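Local coordinates for coenzyme Q-binding protein COQ10 START domain-containing protein (PDB 2D4R), which is of unknown function but, as a putative member of the START lipid-transfer superfamily, probably binds a lipid or similar hydrophobic ligand, at residues Glu25-Lys28 with Pro29-Glu33; Ile10-Pro13 with Pro14-Tyr18; Ala41-Ala45 with Arg46-Arg50. All coordinates share one frame; numbering follows the deposited sequence.

Contact 1: residues Glu25-Lys28 with Pro29-Glu33; sequences EGLK and PYLKE
Tyr30 N donates a hydrogen bond to Leu27 O at 3.0 Å, and Leu31 N does the same to Lys28 O, also at 3.0 Å. Both bonds span three residues. They mark the 3-10 turn that continues from the short helix 24-27 and leads toward strand 34-43 in a START-like, Bet v 1-type fold. The first bond is fairly straight, with an N-H...O angle of 161°. In the second, Leu31 N stands well above the plane of the Lys28 carbonyl. One residue further on, Lys32 folds back and Lys32 NZ binds Pro29 O at 2.9 Å, nearly in line with the C=O bond. Pro29 has no N-H to give, and Pro29 CD rests 3.4 Å from Gly26 O. The Tyr30 ring turns its edge to Leu27 O, which lies near the ring plane, and the Tyr30 side chain also touches helix 120-144 at Glu140, Arg141 and Ala144. Leu31 has CG beside its backbone N (chi1 -47°), which brings the branch back over the turn. Its side chain crosses that of Leu27 at about a right angle and also meets Leu134 of helix 120-144. An alanine in place of Leu31 would probably leave a gap beside Leu27 CD2 and lose this link to the long helix. Leu27 CD2 and Leu31 CD2 meet at 3.4 Å.

Contact 2: residues Ile10-Pro13 with Pro14-Tyr18; sequences IPAP and PERVY
Pro13 is the N-cap of helix 14-22, and its carbonyl starts the hydrogen bonding of that helix. Strand 3-10 ends at Ile10, and an inverse gamma turn centred on Pro11 changes the direction of the chain. Pro13 O takes two backbone donors. Val17 N lies 3.1 Å from Pro13 O, in the carbonyl plane and with an N-H...O angle of 164°. Arg16 N is 2.7 Å from Pro13 O, above that plane and more bent. The Arg16 side chain runs back toward the cap, with CG opposite the backbone N (chi1 -177°) and a bend at chi3. Its guanidinium lays one face on the pyrrolidine ring, and Pro13 CG sits 3.4 Å above the plane, over the centre. On the inner side, Val17 CG2 packs 3.8 Å from Ala12 CB and 3.9 Å from Ile10 CG2. Val142 of helix 120-144 meets both Ile10 and Ala12, and Val102 of strand 100-109 meets both Ile10 and Val17. Ala12 O is bonded by Thr100 OG1. Pro14, in the first turn, has no N-H that would need an acceptor. Pro13 O thus serves two N-H groups of the first turn, with apolar packing inside and a cationic plane lying on a proline outside.

Contact 3: residues Ala41-Ala45 with Arg46-Arg50; sequences AREGA and RTRSR
Arg46 and Glu43 close a two-residue beta hairpin through a type II' turn, with Gly44 and Ala45 at its tip. Arg46 N gives a hydrogen bond to Glu43 O at 2.7 Å, and Glu43 N answers to Arg46 O at 2.9 Å. Both donors lie almost on the line of the C=O they meet. Gly44 takes a positive phi of 43°, which glycine adopts readily. The Arg46 side chain leaves on the face that carries Ala41 and Glu43, and its NH2 forms a salt bridge with Glu67.

Thr47 comes next and points to the other face, paired with Arg42 in a non-hydrogen-bonded position. The two side chains lie side by side and point the same way, with Thr47 CG2 3.4 Å from Arg42 CD. The chi1 of 54° places OG1 between the backbone N and the carbonyl carbon, and this hydroxyl is hydrogen-bonded to Glu66. Thr47 CA also makes a CA-H...O contact with Ala41 O, at 3.1 Å.

Arg48 restores the hydrogen-bonded pairing. Arg48 N binds Ala41 O at 2.8 Å, and Arg48 O accepts Ala41 N at 3.2 Å. The side chain bends at chi3, and Arg48 NH1 comes to 3.6 Å from Ala41 CB. Glu43 OE1 is 4.3 Å from Arg48 NH1, too far for a salt bridge, though the opposite charges may still attract. The salt bridge of Arg48 runs from NH2 to Glu65.

Ser49 and Arg50 carry the strand onward, beyond the 41-45 segment. The hairpin joins the outermost strand 34-43 to strand 46-55. Strand 58-69 lies on the far side of strand 46-55 and bonds to its backbone at Thr47 and Ser49, and to the turn residue Ala45.

Overall arrangement
The three contacts come in series along the chain: contact 2, then contact 1, then contact 3. Contact 2 starts helix 14-22, contact 1 runs from helix 24-27 into the loop after it, and contact 3 turns the hairpin of strands 34-43 and 46-55. The centres of contacts 1 and 2 are about 17 Å apart, as are those of contacts 1 and 3. The centres of contacts 2 and 3 are about 22 Å apart. None touches another. Contacts 1 and 2 share helix 120-144 as a packing partner. Together they carry the chain from one outermost strand, 3-10, to the other, 34-43. This crossing fits the helix-grip plan of START-like proteins, in which an antiparallel sheet wraps around a long C-terminal helix.

Contact 1: residues Glu25-Lys28 with Pro29-Glu33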
loop_
_atom_site.group_PDB
_atom_site.type_symbol
_atom_site.label_atom_id
_atom_site.label_comp_id
_atom_site.label_asym_id
_atom_site.label_seq_id
_atom_site.Cartn_x
_atom_site.Cartn_y
_atom_site.Cartn_z
ATOM N N GLU A 25 -8.846 0.925 -7.058
ATOM C CA GLU A 25 -8.855 1.625 -8.321
ATOM C C GLU A 25 -9.307 3.069 -8.138
ATOM O O GLU A 25 -8.825 3.963 -8.836
ATOM C CB GLU A 25 -9.736 0.877 -9.308
ATOM C CG GLU A 25 -9.184 -0.502 -9.610
ATOM C CD GLU A 25 -9.763 -1.092 -10.865
ATOM O OE1 GLU A 25 -10.927 -0.771 -11.169
ATOM O OE2 GLU A 25 -9.058 -1.872 -11.543
ATOM N N GLY A 26 -10.207 3.297 -7.181
ATOM C CA GLY A 26 -10.570 4.650 -6.820
ATOM C C GLY A 26 -9.456 5.361 -6.070
ATOM O O GLY A 26 -9.378 6.588 -6.066
ATOM N N LEU A 27 -8.587 4.590 -5.428
ATOM C CA LEU A 27 -7.487 5.157 -4.654
ATOM C C LEU A 27 -6.361 5.562 -5.601
ATOM O O LEU A 27 -5.627 6.514 -5.337
ATOM C CB LEU A 27 -6.961 4.123 -3.655
ATOM C CG LEU A 27 -6.456 4.568 -2.275
ATOM C CD1 LEU A 27 -5.864 3.363 -1.560
ATOM C CD2 LEU A 27 -5.429 5.654 -2.396
ATOM N N LYS A 28 -6.238 4.836 -6.707
ATOM C CA LYS A 28 -5.047 4.920 -7.543
ATOM C C LYS A 28 -4.657 6.336 -8.005
ATOM O O LYS A 28 -3.473 6.680 -8.001
ATOM C CB LYS A 28 -5.193 4.010 -8.770
ATOM C CG LYS A 28 -3.856 3.736 -9.472
ATOM C CD LYS A 28 -3.910 3.969 -10.983
ATOM C CE LYS A 28 -4.080 5.440 -11.353
ATOM N NZ LYS A 28 -3.735 5.684 -12.791
ATOM N N PRO A 29 -5.638 7.172 -8.405
ATOM C CA PRO A 29 -5.304 8.532 -8.860
ATOM C C PRO A 29 -4.584 9.423 -7.849
ATOM O O PRO A 29 -3.990 10.414 -8.226
ATOM C CB PRO A 29 -6.652 9.113 -9.287
ATOM C CG PRO A 29 -7.493 7.912 -9.593
ATOM C CD PRO A 29 -7.072 6.879 -8.585
ATOM N N TYR A 30 -4.643 9.072 -6.570
ATOM C CA TYR A 30 -4.017 9.880 -5.521
ATOM C C TYR A 30 -2.678 9.297 -5.069
ATOM O O TYR A 30 -2.040 9.824 -4.152
ATOM C CB TYR A 30 -4.955 10.007 -4.315
ATOM C CG TYR A 30 -6.272 10.671 -4.656
ATOM C CD1 TYR A 30 -7.335 9.934 -5.205
ATOM C CD2 TYR A 30 -6.449 12.044 -4.466
ATOM C CE1 TYR A 30 -8.537 10.559 -5.556
ATOM C CE2 TYR A 30 -7.643 12.673 -4.814
ATOM C CZ TYR A 30 -8.679 11.924 -5.357
ATOM O OH TYR A 30 -9.848 12.548 -5.698
ATOM N N LEU A 31 -2.264 8.203 -5.712
ATOM C CA LEU A 31 -0.958 7.592 -5.465
ATOM C C LEU A 31 0.047 8.024 -6.543
ATOM O O LEU A 31 0.127 7.443 -7.630
ATOM C CB LEU A 31 -1.094 6.067 -5.446
ATOM C CG LEU A 31 -2.248 5.504 -4.600
ATOM C CD1 LEU A 31 -2.184 4.007 -4.594
ATOM C CD2 LEU A 31 -2.179 6.018 -3.176
ATOM N N LYS A 32 0.815 9.058 -6.234
ATOM C CA LYS A 32 1.591 9.739 -7.255
ATOM C C LYS A 32 2.758 8.900 -7.740
ATOM O O LYS A 32 3.268 9.124 -8.824
ATOM C CB LYS A 32 2.095 11.077 -6.717
ATOM C CG LYS A 32 0.974 12.036 -6.345
ATOM C CD LYS A 32 0.179 12.485 -7.575
ATOM C CE LYS A 32 -1.215 11.853 -7.632
ATOM N NZ LYS A 32 -1.954 12.327 -8.840
ATOM N N GLU A 33 3.181 7.930 -6.939
ATOM C CA GLU A 33 4.320 7.101 -7.304
ATOM C C GLU A 33 3.864 5.839 -8.029
ATOM O O GLU A 33 4.688 5.026 -8.464
ATOM C CB GLU A 33 5.113 6.719 -6.052
ATOM C CG GLU A 33 5.308 7.849 -5.065
ATOM C CD GLU A 33 6.519 7.643 -4.179
ATOM O OE1 GLU A 33 6.716 6.506 -3.701
ATOM O OE2 GLU A 33 7.275 8.616 -3.965
#

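Contact 2: residues Ile10-Pro13 with Pro14-Tyr18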
loop_
_atom_site.group_PDB
_atom_site.type_symbol
_atom_site.label_atom_id
_atom_site.label_comp_id
_atom_site.label_asym_id
_atom_site.label_seq_id
_atom_site.Cartn_x
_atom_site.Cartn_y
_atom_site.Cartn_z
ATOM N N ILE A 10 -6.022 10.111 9.823
ATOM C CA ILE A 10 -6.983 10.623 8.849
ATOM C C ILE A 10 -8.317 11.008 9.500
ATOM O O ILE A 10 -8.962 10.201 10.160
ATOM C CB ILE A 10 -7.221 9.593 7.725
ATOM C CG1 ILE A 10 -5.928 9.432 6.911
ATOM C CG2 ILE A 10 -8.370 10.039 6.824
ATOM C CD1 ILE A 10 -5.986 8.375 5.815
ATOM N N PRO A 11 -8.737 12.267 9.323
ATOM C CA PRO A 11 -9.995 12.760 9.896
ATOM C C PRO A 11 -11.257 12.171 9.254
ATOM O O PRO A 11 -11.925 12.824 8.459
ATOM C CB PRO A 11 -9.901 14.270 9.709
ATOM C CG PRO A 11 -8.964 14.447 8.563
ATOM C CD PRO A 11 -7.976 13.337 8.656
ATOM N N ALA A 12 -11.574 10.931 9.623
ATOM C CA ALA A 12 -12.756 10.238 9.119
ATOM C C ALA A 12 -12.874 8.912 9.864
ATOM O O ALA A 12 -11.870 8.335 10.263
ATOM C CB ALA A 12 -12.630 10.006 7.624
ATOM N N PRO A 13 -14.104 8.415 10.066
ATOM C CA PRO A 13 -14.277 7.149 10.780
ATOM C C PRO A 13 -13.578 5.979 10.117
ATOM O O PRO A 13 -13.607 5.827 8.896
ATOM C CB PRO A 13 -15.791 6.959 10.836
ATOM C CG PRO A 13 -16.312 7.767 9.716
ATOM C CD PRO A 13 -15.385 8.941 9.568
ATOM N N PRO A 14 -12.953 5.122 10.930
ATOM C CA PRO A 14 -12.222 3.937 10.476
ATOM C C PRO A 14 -12.927 3.162 9.376
ATOM O O PRO A 14 -12.301 2.733 8.414
ATOM C CB PRO A 14 -12.050 3.108 11.751
ATOM C CG PRO A 14 -12.099 4.118 12.861
ATOM C CD PRO A 14 -13.069 5.171 12.400
ATOM N N GLU A 15 -14.230 2.977 9.514
ATOM C CA GLU A 15 -14.960 2.178 8.541
ATOM C C GLU A 15 -14.904 2.847 7.172
ATOM O O GLU A 15 -14.829 2.174 6.142
ATOM C CB GLU A 15 -16.420 1.998 8.968
ATOM C CG GLU A 15 -17.213 1.127 7.990
ATOM C CD GLU A 15 -18.152 0.147 8.677
ATOM O OE1 GLU A 15 -18.790 0.527 9.687
ATOM O OE2 GLU A 15 -18.254 -1.006 8.200
ATOM N N ARG A 16 -14.937 4.176 7.167
ATOM C CA ARG A 16 -14.936 4.925 5.921
ATOM C C ARG A 16 -13.538 4.916 5.307
ATOM O O ARG A 16 -13.385 4.688 4.114
ATOM C CB ARG A 16 -15.398 6.362 6.169
ATOM C CG ARG A 16 -15.519 7.237 4.913
ATOM C CD ARG A 16 -16.134 8.603 5.273
ATOM N NE ARG A 16 -17.313 8.431 6.121
ATOM C CZ ARG A 16 -17.775 9.334 6.981
ATOM N NH1 ARG A 16 -18.858 9.066 7.692
ATOM N NH2 ARG A 16 -17.165 10.505 7.132
ATOM N N VAL A 17 -12.519 5.151 6.128
ATOM C CA VAL A 17 -11.141 5.117 5.652
ATOM C C VAL A 17 -10.809 3.715 5.128
ATOM O O VAL A 17 -10.179 3.562 4.083
ATOM C CB VAL A 17 -10.150 5.509 6.783
ATOM C CG1 VAL A 17 -8.705 5.520 6.258
ATOM C CG2 VAL A 17 -10.524 6.888 7.344
ATOM N N TYR A 18 -11.265 2.696 5.848
ATOM C CA TYR A 18 -11.040 1.328 5.440
ATOM C C TYR A 18 -11.672 1.068 4.075
ATOM O O TYR A 18 -11.033 0.489 3.201
ATOM C CB TYR A 18 -11.618 0.375 6.488
ATOM C CG TYR A 18 -11.695 -1.073 6.055
ATOM C CD1 TYR A 18 -12.876 -1.604 5.548
ATOM C CD2 TYR A 18 -10.595 -1.919 6.175
ATOM C CE1 TYR A 18 -12.962 -2.944 5.177
ATOM C CE2 TYR A 18 -10.670 -3.255 5.805
ATOM C CZ TYR A 18 -11.853 -3.761 5.310
ATOM O OH TYR A 18 -11.933 -5.085 4.949
#

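Contact 3: residues Ala41-Ala45 with Arg46-Arg50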
loop_
_atom_site.group_PDB
_atom_site.type_symbol
_atom_site.label_atom_id
_atom_site.label_comp_id
_atom_site.label_asym_id
_atom_site.label_seq_id
_atom_site.Cartn_x
_atom_site.Cartn_y
_atom_site.Cartn_z
ATOM N N ALA A 41 -8.647 -9.630 -10.200
ATOM C CA ALA A 41 -9.590 -10.631 -9.699
ATOM C C ALA A 41 -10.230 -10.185 -8.388
ATOM O O ALA A 41 -9.567 -9.605 -7.533
ATOM C CB ALA A 41 -8.877 -11.982 -9.504
ATOM N N ARG A 42 -11.523 -10.461 -8.237
ATOM C CA ARG A 42 -12.267 -10.101 -7.024
ATOM C C ARG A 42 -13.044 -11.342 -6.582
ATOM O O ARG A 42 -13.801 -11.911 -7.366
ATOM C CB ARG A 42 -13.232 -8.941 -7.332
ATOM C CG ARG A 42 -13.954 -8.323 -6.127
ATOM C CD ARG A 42 -13.496 -6.879 -5.852
ATOM N NE ARG A 42 -13.532 -6.030 -7.047
ATOM C CZ ARG A 42 -12.896 -4.864 -7.168
ATOM N NH1 ARG A 42 -12.162 -4.395 -6.165
ATOM N NH2 ARG A 42 -12.988 -4.164 -8.296
ATOM N N GLU A 43 -12.842 -11.774 -5.339
ATOM C CA GLU A 43 -13.388 -13.050 -4.856
ATOM C C GLU A 43 -13.572 -12.990 -3.344
ATOM O O GLU A 43 -12.631 -12.677 -2.618
ATOM C CB GLU A 43 -12.433 -14.206 -5.190
ATOM C CG GLU A 43 -12.062 -14.337 -6.666
ATOM C CD GLU A 43 -10.647 -14.870 -6.882
ATOM O OE1 GLU A 43 -10.242 -15.028 -8.054
ATOM O OE2 GLU A 43 -9.940 -15.129 -5.884
ATOM N N GLY A 44 -14.771 -13.298 -2.865
ATOM C CA GLY A 44 -15.010 -13.218 -1.436
ATOM C C GLY A 44 -14.390 -11.958 -0.857
ATOM O O GLY A 44 -14.683 -10.846 -1.295
ATOM N N ALA A 45 -13.508 -12.133 0.119
ATOM C CA ALA A 45 -12.909 -11.003 0.818
ATOM C C ALA A 45 -11.511 -10.688 0.307
ATOM O O ALA A 45 -10.804 -9.889 0.907
ATOM C CB ALA A 45 -12.856 -11.286 2.315
ATOM N N ARG A 46 -11.105 -11.321 -0.788
ATOM C CA ARG A 46 -9.784 -11.062 -1.359
ATOM C C ARG A 46 -9.838 -10.597 -2.811
ATOM O O ARG A 46 -10.732 -10.980 -3.569
ATOM C CB ARG A 46 -8.898 -12.310 -1.246
ATOM C CG ARG A 46 -9.663 -13.626 -1.235
ATOM C CD ARG A 46 -8.742 -14.828 -0.968
ATOM N NE ARG A 46 -8.462 -15.046 0.451
ATOM C CZ ARG A 46 -9.230 -15.764 1.267
ATOM N NH1 ARG A 46 -10.337 -16.340 0.816
ATOM N NH2 ARG A 46 -8.886 -15.916 2.537
ATOM N N THR A 47 -8.889 -9.746 -3.184
ATOM C CA THR A 47 -8.709 -9.374 -4.578
ATOM C C THR A 47 -7.306 -9.728 -5.000
ATOM O O THR A 47 -6.464 -10.068 -4.166
ATOM C CB THR A 47 -8.903 -7.858 -4.830
ATOM O OG1 THR A 47 -8.049 -7.114 -3.958
ATOM C CG2 THR A 47 -10.355 -7.448 -4.621
ATOM N N ARG A 48 -7.070 -9.657 -6.307
ATOM C CA ARG A 48 -5.729 -9.704 -6.864
ATOM C C ARG A 48 -5.558 -8.466 -7.736
ATOM O O ARG A 48 -6.469 -8.083 -8.476
ATOM C CB ARG A 48 -5.521 -10.987 -7.696
ATOM C CG ARG A 48 -4.057 -11.194 -8.115
ATOM C CD ARG A 48 -3.819 -12.479 -8.937
ATOM N NE ARG A 48 -3.973 -13.675 -8.117
ATOM C CZ ARG A 48 -5.062 -14.436 -8.113
ATOM N NH1 ARG A 48 -6.083 -14.126 -8.900
ATOM N NH2 ARG A 48 -5.145 -15.484 -7.303
ATOM N N SER A 49 -4.397 -7.829 -7.645
ATOM C CA SER A 49 -4.185 -6.584 -8.362
ATOM C C SER A 49 -2.781 -6.503 -8.955
ATOM O O SER A 49 -1.834 -7.083 -8.418
ATOM C CB SER A 49 -4.418 -5.406 -7.421
ATOM O OG SER A 49 -3.521 -5.457 -6.330
ATOM N N ARG A 50 -2.659 -5.782 -10.066
ATOM C CA ARG A 50 -1.381 -5.619 -10.755
ATOM C C ARG A 50 -0.874 -4.189 -10.564
ATOM O O ARG A 50 -1.506 -3.236 -10.997
ATOM C CB ARG A 50 -1.543 -5.923 -12.255
ATOM C CG ARG A 50 -0.274 -5.711 -13.098
ATOM C CD ARG A 50 -0.502 -6.022 -14.586
ATOM N NE ARG A 50 -1.401 -7.160 -14.817
ATOM C CZ ARG A 50 -1.008 -8.428 -14.937
ATOM N NH1 ARG A 50 0.278 -8.743 -14.850
ATOM N NH2 ARG A 50 -1.905 -9.387 -15.144
#